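Endo-xylogalacturonan hydrolase A (Aspergillus tubingensis, PDB 4C2L) hydrolyses xylogalacturonan, the xylose-substituted galacturonan of the hairy regions of pectin, and needs xylose on the galacturonic acid backbone for activity. Local coordinates at residues A[256-262]-A[289-295]; A[26-32]-A[56-62]; A[240-246]-A[275-281]; A[351-355]-A[374-380]. All coordinates share one frame; numbering follows the deposited sequence.

Contact 1: A[256-262]-A[289-295]; sequences ATMINST and FTVDNSD. With NAG (2-acetamido-2-deoxy-beta-D-glucopyranose), chain D.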
# COMPACT_ATOMS: atom_id res chain seq x y z
N ALA A 256 -11.06 -1.27 -9.21
CA ALA A 256 -10.31 -2.19 -8.36
C ALA A 256 -10.91 -3.58 -8.39
O ALA A 256 -12.10 -3.76 -8.09
CB ALA A 256 -10.27 -1.69 -6.92
N THR A 257 -10.10 -4.56 -8.74
CA THR A 257 -10.52 -5.95 -8.65
C THR A 257 -9.85 -6.55 -7.42
O THR A 257 -8.62 -6.71 -7.39
CB THR A 257 -10.13 -6.72 -9.91
OG1 THR A 257 -10.73 -6.07 -11.04
CG2 THR A 257 -10.61 -8.20 -9.83
N MET A 258 -10.67 -6.85 -6.42
CA MET A 258 -10.22 -7.29 -5.12
C MET A 258 -10.59 -8.76 -4.94
O MET A 258 -11.77 -9.12 -4.84
CB MET A 258 -10.87 -6.44 -4.02
CG MET A 258 -10.66 -4.93 -4.20
SD MET A 258 -8.93 -4.43 -4.38
CE MET A 258 -8.36 -4.73 -2.72
N ILE A 259 -9.56 -9.61 -4.94
CA ILE A 259 -9.73 -11.05 -4.95
C ILE A 259 -9.20 -11.63 -3.64
O ILE A 259 -8.06 -11.33 -3.25
CB ILE A 259 -8.93 -11.67 -6.13
CG1 ILE A 259 -9.39 -11.06 -7.46
CG2 ILE A 259 -9.06 -13.19 -6.11
CD1 ILE A 259 -8.40 -11.23 -8.61
N ASN A 260 -10.00 -12.44 -2.95
CA ASN A 260 -9.54 -13.11 -1.73
C ASN A 260 -8.93 -12.16 -0.72
O ASN A 260 -7.93 -12.50 -0.07
CB ASN A 260 -8.48 -14.17 -2.08
CG ASN A 260 -9.06 -15.35 -2.82
OD1 ASN A 260 -10.28 -15.46 -2.99
ND2 ASN A 260 -8.19 -16.25 -3.28
N SER A 261 -9.50 -10.97 -0.59
CA SER A 261 -8.98 -9.97 0.33
C SER A 261 -9.81 -9.97 1.62
O SER A 261 -10.95 -10.46 1.63
CB SER A 261 -8.93 -8.61 -0.37
OG SER A 261 -7.99 -8.63 -1.46
N THR A 262 -9.26 -9.46 2.71
CA THR A 262 -10.04 -9.45 3.96
C THR A 262 -11.18 -8.44 3.87
O THR A 262 -12.24 -8.64 4.43
CB THR A 262 -9.18 -9.16 5.20
OG1 THR A 262 -8.47 -7.94 5.01
CG2 THR A 262 -8.18 -10.31 5.48
N PHE A 289 -15.65 -1.21 -8.05
CA PHE A 289 -14.95 -2.32 -7.43
C PHE A 289 -15.61 -3.63 -7.79
O PHE A 289 -16.85 -3.75 -7.76
CB PHE A 289 -14.94 -2.22 -5.91
CG PHE A 289 -13.84 -1.36 -5.35
CD1 PHE A 289 -13.69 -0.03 -5.73
CD2 PHE A 289 -12.98 -1.88 -4.38
CE1 PHE A 289 -12.68 0.77 -5.20
CE2 PHE A 289 -11.96 -1.08 -3.84
CZ PHE A 289 -11.82 0.24 -4.24
N THR A 290 -14.78 -4.61 -8.10
CA THR A 290 -15.22 -5.98 -8.25
C THR A 290 -14.73 -6.76 -7.04
O THR A 290 -13.53 -6.79 -6.75
CB THR A 290 -14.69 -6.57 -9.57
OG1 THR A 290 -15.24 -5.80 -10.65
CG2 THR A 290 -15.12 -8.03 -9.73
N VAL A 291 -15.67 -7.35 -6.32
CA VAL A 291 -15.38 -8.14 -5.15
C VAL A 291 -15.44 -9.61 -5.58
O VAL A 291 -16.46 -10.09 -6.10
CB VAL A 291 -16.40 -7.84 -4.01
CG1 VAL A 291 -16.07 -8.63 -2.75
CG2 VAL A 291 -16.43 -6.33 -3.73
N ASP A 292 -14.33 -10.32 -5.39
CA ASP A 292 -14.25 -11.73 -5.73
C ASP A 292 -13.77 -12.51 -4.53
O ASP A 292 -12.56 -12.61 -4.28
CB ASP A 292 -13.33 -11.92 -6.94
CG ASP A 292 -13.11 -13.39 -7.31
OD1 ASP A 292 -13.69 -14.29 -6.66
OD2 ASP A 292 -12.30 -13.62 -8.24
N ASN A 293 -14.71 -13.03 -3.75
CA ASN A 293 -14.39 -13.86 -2.60
C ASN A 293 -13.63 -13.11 -1.50
O ASN A 293 -12.85 -13.70 -0.76
CB ASN A 293 -13.62 -15.13 -3.04
CG ASN A 293 -13.64 -16.22 -2.00
OD1 ASN A 293 -14.69 -16.51 -1.42
ND2 ASN A 293 -12.49 -16.84 -1.74
N SER A 294 -13.85 -11.80 -1.39
CA SER A 294 -13.31 -11.02 -0.28
C SER A 294 -14.25 -11.09 0.92
O SER A 294 -15.45 -11.27 0.75
CB SER A 294 -13.08 -9.58 -0.72
OG SER A 294 -12.03 -9.55 -1.69
N ASP A 295 -13.72 -10.99 2.14
CA ASP A 295 -14.57 -11.24 3.32
C ASP A 295 -15.65 -10.18 3.54
O ASP A 295 -16.79 -10.51 3.88
CB ASP A 295 -13.74 -11.47 4.58
CG ASP A 295 -12.75 -12.62 4.43
OD1 ASP A 295 -13.07 -13.61 3.74
OD2 ASP A 295 -11.65 -12.51 5.01
C1 NAG D . -8.68 -17.41 -3.96
C2 NAG D . -7.59 -18.08 -4.78
C3 NAG D . -8.03 -19.45 -5.30
C4 NAG D . -8.59 -20.31 -4.17
C5 NAG D . -9.71 -19.52 -3.49
C6 NAG D . -10.36 -20.30 -2.36
C7 NAG D . -6.13 -16.80 -6.26
C8 NAG D . -6.12 -15.99 -7.52
N2 NAG D . -7.33 -17.26 -5.94
O3 NAG D . -6.92 -20.08 -5.91
O4 NAG D . -9.09 -21.53 -4.68
O5 NAG D . -9.16 -18.30 -2.97
O6 NAG D . -9.39 -20.60 -1.39
O7 NAG D . -5.11 -17.02 -5.60
O HOH W 1 -13.59 -3.26 -11.19
O HOH W 2 -11.56 -16.04 -5.63

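Contact 2: A[26-32]-A[56-62]; sequences DSSTDDV and YYLNSVL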
# COMPACT_ATOMS: atom_id res chain seq x y z
N ASP A 26 28.66 -11.96 -8.97
CA ASP A 26 28.66 -12.90 -7.85
C ASP A 26 27.94 -12.36 -6.63
O ASP A 26 28.17 -11.22 -6.23
CB ASP A 26 30.08 -13.29 -7.47
CG ASP A 26 30.10 -14.41 -6.46
OD1 ASP A 26 29.80 -15.57 -6.84
OD2 ASP A 26 30.35 -14.13 -5.28
N SER A 27 27.10 -13.19 -6.03
CA SER A 27 26.26 -12.74 -4.92
C SER A 27 27.07 -12.36 -3.68
O SER A 27 26.58 -11.66 -2.83
CB SER A 27 25.21 -13.79 -4.54
OG SER A 27 25.83 -14.99 -4.10
N SER A 28 28.32 -12.82 -3.59
CA SER A 28 29.18 -12.40 -2.48
C SER A 28 29.81 -11.03 -2.70
O SER A 28 30.47 -10.51 -1.80
CB SER A 28 30.27 -13.43 -2.21
OG SER A 28 29.67 -14.57 -1.63
N THR A 29 29.63 -10.47 -3.89
CA THR A 29 30.16 -9.14 -4.18
C THR A 29 29.03 -8.14 -4.31
O THR A 29 28.15 -8.30 -5.16
CB THR A 29 31.02 -9.14 -5.46
OG1 THR A 29 32.14 -10.01 -5.25
CG2 THR A 29 31.55 -7.74 -5.76
N ASP A 30 29.06 -7.12 -3.46
CA ASP A 30 28.02 -6.09 -3.47
C ASP A 30 28.20 -5.20 -4.71
O ASP A 30 29.29 -4.64 -4.91
CB ASP A 30 28.15 -5.26 -2.19
CG ASP A 30 26.94 -4.40 -1.93
OD1 ASP A 30 26.03 -4.35 -2.78
OD2 ASP A 30 26.90 -3.80 -0.84
N ASP A 31 27.16 -5.10 -5.54
CA ASP A 31 27.19 -4.22 -6.71
C ASP A 31 26.73 -2.80 -6.43
O ASP A 31 26.80 -1.93 -7.31
CB ASP A 31 26.32 -4.80 -7.85
CG ASP A 31 26.91 -6.07 -8.46
OD1 ASP A 31 28.16 -6.17 -8.56
OD2 ASP A 31 26.13 -6.96 -8.85
N VAL A 32 26.23 -2.54 -5.23
CA VAL A 32 25.72 -1.20 -4.90
C VAL A 32 26.74 -0.08 -5.20
O VAL A 32 26.37 0.91 -5.81
CB VAL A 32 25.15 -1.14 -3.47
CG1 VAL A 32 24.93 0.30 -3.01
CG2 VAL A 32 23.83 -1.91 -3.39
N TYR A 56 22.24 -8.16 -10.99
CA TYR A 56 23.04 -7.38 -10.05
C TYR A 56 22.67 -7.79 -8.64
O TYR A 56 21.50 -8.07 -8.36
CB TYR A 56 22.78 -5.89 -10.24
CG TYR A 56 23.35 -5.33 -11.53
CD1 TYR A 56 22.73 -5.57 -12.76
CD2 TYR A 56 24.52 -4.58 -11.52
CE1 TYR A 56 23.25 -5.07 -13.94
CE2 TYR A 56 25.06 -4.07 -12.68
CZ TYR A 56 24.42 -4.32 -13.89
OH TYR A 56 24.96 -3.80 -15.04
N TYR A 57 23.67 -7.85 -7.76
CA TYR A 57 23.50 -8.30 -6.40
C TYR A 57 23.64 -7.10 -5.51
O TYR A 57 24.69 -6.46 -5.50
CB TYR A 57 24.55 -9.38 -6.04
CG TYR A 57 24.35 -10.58 -6.90
CD1 TYR A 57 23.34 -11.50 -6.61
CD2 TYR A 57 25.13 -10.77 -8.05
CE1 TYR A 57 23.13 -12.61 -7.42
CE2 TYR A 57 24.92 -11.87 -8.88
CZ TYR A 57 23.93 -12.78 -8.55
OH TYR A 57 23.70 -13.87 -9.36
N LEU A 58 22.57 -6.76 -4.81
CA LEU A 58 22.56 -5.55 -4.02
C LEU A 58 22.60 -5.98 -2.57
O LEU A 58 21.60 -6.48 -2.04
CB LEU A 58 21.30 -4.73 -4.32
CG LEU A 58 21.28 -3.95 -5.65
CD1 LEU A 58 21.46 -4.82 -6.87
CD2 LEU A 58 19.95 -3.21 -5.76
N ASN A 59 23.74 -5.82 -1.92
CA ASN A 59 23.90 -6.38 -0.58
C ASN A 59 23.87 -5.32 0.53
O ASN A 59 24.25 -5.58 1.69
CB ASN A 59 25.21 -7.18 -0.51
CG ASN A 59 25.21 -8.36 -1.46
OD1 ASN A 59 24.16 -8.77 -1.96
ND2 ASN A 59 26.40 -8.90 -1.73
N SER A 60 23.38 -4.14 0.16
CA SER A 60 23.27 -3.01 1.08
C SER A 60 22.22 -2.05 0.55
O SER A 60 21.70 -2.25 -0.56
CB SER A 60 24.63 -2.31 1.18
OG SER A 60 25.06 -1.86 -0.09
N VAL A 61 21.91 -1.02 1.33
CA VAL A 61 20.93 -0.01 0.89
C VAL A 61 21.39 0.64 -0.41
O VAL A 61 22.55 1.04 -0.51
CB VAL A 61 20.77 1.09 1.95
CG1 VAL A 61 19.89 2.23 1.42
CG2 VAL A 61 20.20 0.50 3.24
N LEU A 62 20.49 0.73 -1.39
CA LEU A 62 20.77 1.45 -2.64
C LEU A 62 20.16 2.83 -2.55
O LEU A 62 18.94 2.98 -2.52
CB LEU A 62 20.17 0.71 -3.84
CG LEU A 62 20.29 1.40 -5.20
CD1 LEU A 62 21.75 1.69 -5.54
CD2 LEU A 62 19.66 0.54 -6.28
O HOH W 3 24.68 -12.05 -0.86

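Contact 3: A[240-246]-A[275-281]; sequences LGKSSDD and DHGTSTV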
# COMPACT_ATOMS: atom_id res chain seq x y z
N LEU A 240 -5.60 5.62 11.12
CA LEU A 240 -5.37 7.02 11.47
C LEU A 240 -5.65 7.19 12.96
O LEU A 240 -6.50 6.50 13.51
CB LEU A 240 -6.33 7.92 10.69
CG LEU A 240 -6.34 7.76 9.17
CD1 LEU A 240 -7.37 8.72 8.60
CD2 LEU A 240 -4.96 8.03 8.56
N GLY A 241 -4.92 8.10 13.58
CA GLY A 241 -5.23 8.55 14.94
C GLY A 241 -4.45 7.87 16.06
O GLY A 241 -4.77 8.08 17.23
N LYS A 242 -3.43 7.08 15.72
CA LYS A 242 -2.71 6.30 16.73
C LYS A 242 -2.14 7.19 17.83
O LYS A 242 -2.30 6.89 19.02
CB LYS A 242 -1.58 5.46 16.11
CG LYS A 242 -0.81 4.61 17.12
CD LYS A 242 0.29 3.82 16.42
CE LYS A 242 1.20 3.09 17.40
NZ LYS A 242 0.43 2.30 18.40
N SER A 243 -1.49 8.28 17.44
CA SER A 243 -0.81 9.14 18.42
C SER A 243 -0.81 10.61 18.03
O SER A 243 -0.13 11.43 18.66
CB SER A 243 0.61 8.64 18.66
OG SER A 243 1.37 8.74 17.47
N SER A 244 -1.58 10.96 17.00
CA SER A 244 -1.68 12.34 16.54
C SER A 244 -2.99 12.56 15.78
O SER A 244 -3.71 11.60 15.49
CB SER A 244 -0.49 12.71 15.65
OG SER A 244 -0.34 11.76 14.60
N ASP A 245 -3.29 13.82 15.51
CA ASP A 245 -4.42 14.18 14.67
C ASP A 245 -3.99 13.96 13.23
O ASP A 245 -3.03 14.57 12.77
CB ASP A 245 -4.79 15.65 14.91
CG ASP A 245 -5.63 15.85 16.18
OD1 ASP A 245 -5.87 14.89 16.94
OD2 ASP A 245 -6.08 17.01 16.41
N ASP A 246 -4.69 13.07 12.54
CA ASP A 246 -4.28 12.61 11.22
C ASP A 246 -5.38 12.87 10.21
O ASP A 246 -6.56 12.70 10.54
CB ASP A 246 -4.04 11.10 11.25
CG ASP A 246 -2.84 10.69 12.08
OD1 ASP A 246 -1.87 11.48 12.18
OD2 ASP A 246 -2.85 9.56 12.60
N ASP A 275 -3.25 8.20 24.06
CA ASP A 275 -2.50 9.14 23.25
C ASP A 275 -3.10 9.30 21.86
O ASP A 275 -2.51 9.94 20.99
CB ASP A 275 -1.04 8.69 23.14
CG ASP A 275 -0.26 8.90 24.42
OD1 ASP A 275 -0.81 9.51 25.37
OD2 ASP A 275 0.90 8.46 24.49
N HIS A 276 -4.27 8.71 21.65
CA HIS A 276 -4.90 8.73 20.32
C HIS A 276 -5.30 10.12 19.95
O HIS A 276 -5.65 10.91 20.82
CB HIS A 276 -6.12 7.82 20.27
CG HIS A 276 -5.84 6.40 20.67
ND1 HIS A 276 -4.74 5.73 20.26
CD2 HIS A 276 -6.57 5.51 21.45
CE1 HIS A 276 -4.76 4.48 20.78
NE2 HIS A 276 -5.88 4.35 21.50
N GLY A 277 -5.24 10.42 18.66
CA GLY A 277 -5.71 11.69 18.15
C GLY A 277 -7.01 11.54 17.39
O GLY A 277 -7.62 10.47 17.39
N THR A 278 -7.44 12.62 16.74
CA THR A 278 -8.68 12.58 15.97
C THR A 278 -8.30 12.39 14.52
O THR A 278 -7.25 12.86 14.07
CB THR A 278 -9.56 13.85 16.16
OG1 THR A 278 -10.03 13.90 17.52
CG2 THR A 278 -10.78 13.82 15.23
N SER A 279 -9.15 11.67 13.81
CA SER A 279 -8.91 11.35 12.42
C SER A 279 -9.91 12.12 11.58
O SER A 279 -11.08 12.17 11.91
CB SER A 279 -9.16 9.85 12.20
OG SER A 279 -8.24 9.08 12.95
N THR A 280 -9.43 12.69 10.48
CA THR A 280 -10.28 13.40 9.54
C THR A 280 -10.12 12.78 8.17
O THR A 280 -9.00 12.68 7.66
CB THR A 280 -9.90 14.90 9.51
OG1 THR A 280 -10.03 15.43 10.83
CG2 THR A 280 -10.80 15.68 8.58
N VAL A 281 -11.22 12.34 7.57
CA VAL A 281 -11.14 11.77 6.24
C VAL A 281 -12.17 12.49 5.41
O VAL A 281 -13.37 12.44 5.73
CB VAL A 281 -11.43 10.26 6.23
CG1 VAL A 281 -11.26 9.68 4.82
CG2 VAL A 281 -10.51 9.54 7.21

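Contact 4: A[351-355]-A[374-380]; sequences CGISI and TPSDLGV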
# COMPACT_ATOMS: atom_id res chain seq x y z
N CYS A 351 -20.17 10.41 10.08
CA CYS A 351 -20.12 9.22 9.24
C CYS A 351 -20.70 9.55 7.87
O CYS A 351 -21.71 8.98 7.46
CB CYS A 351 -20.91 8.10 9.93
SG CYS A 351 -20.77 6.46 9.16
N GLY A 352 -20.05 10.47 7.17
CA GLY A 352 -20.60 11.03 5.95
C GLY A 352 -20.32 10.13 4.76
O GLY A 352 -19.57 10.49 3.86
N ILE A 353 -20.96 8.96 4.76
CA ILE A 353 -20.78 8.00 3.67
C ILE A 353 -22.07 7.81 2.88
O ILE A 353 -23.16 7.73 3.46
CB ILE A 353 -20.16 6.66 4.16
CG1 ILE A 353 -20.03 5.65 3.01
CG2 ILE A 353 -20.89 6.09 5.36
CD1 ILE A 353 -19.20 4.43 3.37
N SER A 354 -21.93 7.79 1.56
CA SER A 354 -23.05 7.55 0.64
C SER A 354 -22.72 6.35 -0.24
O SER A 354 -21.66 6.33 -0.87
CB SER A 354 -23.29 8.79 -0.22
OG SER A 354 -24.37 8.61 -1.12
N ILE A 355 -23.63 5.38 -0.31
CA ILE A 355 -23.41 4.16 -1.07
C ILE A 355 -24.43 4.08 -2.19
O ILE A 355 -25.63 4.30 -1.96
CB ILE A 355 -23.50 2.93 -0.16
CG1 ILE A 355 -22.51 3.05 1.00
CG2 ILE A 355 -23.24 1.65 -0.96
CD1 ILE A 355 -22.67 2.01 2.08
N THR A 374 -24.51 5.28 11.31
CA THR A 374 -24.55 5.61 9.90
C THR A 374 -25.69 6.58 9.63
O THR A 374 -26.69 6.59 10.37
CB THR A 374 -24.73 4.35 9.02
OG1 THR A 374 -25.83 3.58 9.51
CG2 THR A 374 -23.45 3.48 9.05
N PRO A 375 -25.55 7.42 8.60
CA PRO A 375 -26.51 8.50 8.34
C PRO A 375 -27.81 8.03 7.68
O PRO A 375 -27.87 6.95 7.09
CB PRO A 375 -25.75 9.40 7.37
CG PRO A 375 -24.82 8.47 6.65
CD PRO A 375 -24.42 7.45 7.66
N SER A 376 -28.83 8.87 7.75
CA SER A 376 -30.14 8.53 7.18
C SER A 376 -30.10 8.39 5.66
O SER A 376 -30.96 7.73 5.08
CB SER A 376 -31.19 9.56 7.60
OG SER A 376 -30.71 10.88 7.37
N ASP A 377 -29.12 8.98 5.00
CA ASP A 377 -29.07 8.92 3.54
C ASP A 377 -27.97 7.96 3.06
O ASP A 377 -27.36 8.17 2.01
CB ASP A 377 -28.87 10.32 2.94
CG ASP A 377 -27.49 10.93 3.28
OD1 ASP A 377 -26.84 10.49 4.26
OD2 ASP A 377 -27.05 11.87 2.57
N LEU A 378 -27.71 6.92 3.85
CA LEU A 378 -26.61 5.98 3.55
C LEU A 378 -26.73 5.37 2.15
O LEU A 378 -25.76 5.33 1.40
CB LEU A 378 -26.53 4.89 4.60
CG LEU A 378 -25.41 3.86 4.40
CD1 LEU A 378 -24.05 4.52 4.57
CD2 LEU A 378 -25.60 2.72 5.39
N GLY A 379 -27.92 4.87 1.82
CA GLY A 379 -28.17 4.33 0.48
C GLY A 379 -28.35 2.83 0.39
O GLY A 379 -28.63 2.32 -0.69
N VAL A 380 -28.15 2.12 1.50
CA VAL A 380 -28.44 0.69 1.61
C VAL A 380 -29.14 0.43 2.94
O VAL A 380 -28.99 1.20 3.89
CB VAL A 380 -27.17 -0.21 1.52
CG1 VAL A 380 -26.47 -0.05 0.18
CG2 VAL A 380 -26.21 0.05 2.68
O HOH W 4 -24.11 10.33 4.10

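Contact 1: A[256-262]-A[289-295]
Thr257 pairs with Thr290 where strands 256-259 and 289-291 run side by side, their axes 4.7 Å apart and 15° from parallel, as expected of neighbouring coils of the right-handed parallel beta-helix of family 28. Backbone bonds alternate in direction: Thr290 N to Ala256 O, Met258 N to Thr290 O, Asp292 N to Met258 O and Asn260 N to Asp292 O. On the inward face, Ala256 CB sits 3.5 Å from the centroid of the Phe289 ring, a CH-pi contact over the centre of the face. Met258, bent at chi2 and chi3, brings CG to 3.8 Å from Phe289 CD2, while Phe328 stacks with the same ring and carries the pile into the next coil.

At Asp292 and Asn293 the chain turns a corner, and the bonding passes partly to side chains. Ser294 OG, placed beside its own backbone N, accepts from Ser261 N at 3.1 Å and gives a weak bond to Met258 O. Beyond it Thr262 touches His233, probably an active-site residue as in related enzymes. On the outside, Asn260 ND2 is covalently joined to NAG C1, so its amide keeps OD1 as acceptor. Water 2 links that oxygen to Asp292 OD1, and Asn293 ND2 reaches Asn260 OD1 at 2.9 Å, from 42° above the carbonyl plane, the two amide planes being 75° apart.

Contact 2: A[26-32]-A[56-62]
Asp31 and Tyr57 grip each other twice: Asp31 N donates to Tyr57 O, and Tyr57 N returns a bond to Asp31 OD2, both 2.8 Å long. The second arrives on the anti side of the carboxylate, 27° out of its plane. Asp30 binds the residues that follow. With CG anti to the backbone N (chi1 -166°), its side chain and that of Asn59 slide past each other in opposite directions, and Asp30 OD2 accepts from Ser60 OG through its syn lone pair at 2.8 Å. Asp30 OD1 is held from opposite faces, by Asn59 N at 2.9 Å and by Val32 N at 3.1 Å.

The Val32 bond is an N-terminal cap of helix 32-42, so one carboxylate ties the helix start to the end of strand 55-58, at the N-terminal end of the beta-helix. Behind it Val32 CG2 packs at 3.9 Å on Leu58 CB.

Farther out, Ser27 CA lies 3.5 Å above the Tyr57 ring, offset toward its rim, and Ser27 CB makes a CH-pi contact with the same ring. Asn59 ND2 bonds to Ser27 O, which also accepts from water 3. The turn carrying Ser27 is a type I turn from Asp26 to Thr29, overlapped by an Asx turn in which Asp26 OD2 accepts from Ser28 N. Asp31 OD1 is held by Gly24 N.

Contact 3: A[240-246]-A[275-281]
This is a mainly backbone contact at one edge of the parallel beta-helix, between the loop that connects strand 235-240 to strand 246-259 and the lead-in and first residues of strand 279-294. Parallel pairing starts at Asp246 and Ser279: Asp246 N bonds to Thr278 O at 3.0 Å, and Thr280 N bonds back to Asp246 O at 2.9 Å. Before that point, side chains and loop carbonyls supply the bonds. Asp245 OD1 accepts from Thr278 N at 2.8 Å in an almost straight bond (175°), approached from 43° above the carboxylate plane. Gly241 O takes Gly277 N, while Gly241 N is fixed by Asp246 OD2 at 2.7 Å. The other oxygen, Asp246 OD1, accepts from Ser244 OG, so this carboxylate clamps the loop across its own turn.

The backbones come close at Gly277, whose CA lies 3.3 Å from Ser244 O in a CA-H...O contact. Among the buried residues, Leu240 CD1 meets Val281 CG2 at 3.5 Å, the two side chains crossing at about a right angle.

His276 is held at both ring nitrogens, NE2 by Glu306 OE2 and ND1 by a bond to Lys242 O of 3.0 Å, with that oxygen only 11° out of the ring plane.

Contact 4: A[351-355]-A[374-380]
Leu378 lies alongside both Ile353 and Ile355, pointing the same way as each, and one methyl serves both neighbours: CD1 of Leu378 is 3.6 Å from Ile353 CG2 and 3.8 Å from Ile355 CD1. Leu378 CG stands anti to the backbone N (chi1 -179°), which places CD1 against the two isoleucines, while Ile355 turns CG1 beside its own N (chi1 -56°), so that CD1 meets the leucine and CG2 meets Val380. That second branch approaches Val380 CG1 to 3.8 Å, the two side chains crossing at a slant. Leu343 also touches Ile355 and Leu378, adding to the apolar cluster.

Polar links lie around this group. Ile355 N donates to Leu378 O at 2.7 Å, the one direct hydrogen bond between the segments, with the donor almost in line with the carbonyl (177°). Water 4 bridges Ile353 O and Asp377 OD1.

At the other end Pro375 sets CD 3.1 Å from Cys351 O, with CG close by. Cys351 SG, disulfide-bonded to Cys345, packs against Thr374 CA. Pro375 also opens a type I turn that ends at Leu378. A non-strand segment thus covers the edge of strand 350-358, consistent with a cap near the C-terminal end of the parallel beta-helix.

In the fold
From the N terminus, contact 2 comes first: it closes the loop holding helix 32-42 and strand 47-50, and ties the helix start to strand 55-58. Contact 3 opens at 240-246, and contact 1 opens at 256-262 before contact 3 closes at 275-281; contact 1 then closes at 289-295, so the two cross. Both join strands 246-259 and 279-294, near opposite ends of the pair, with centres about 28 Å apart. Contact 4 follows in series and links strand 350-358 to the loop before strand 383-384. Contacts 2 and 4, with centres about 53 Å apart, lie toward the two ends of the beta-helix, while contacts 1 and 3 join neighbouring coils between them.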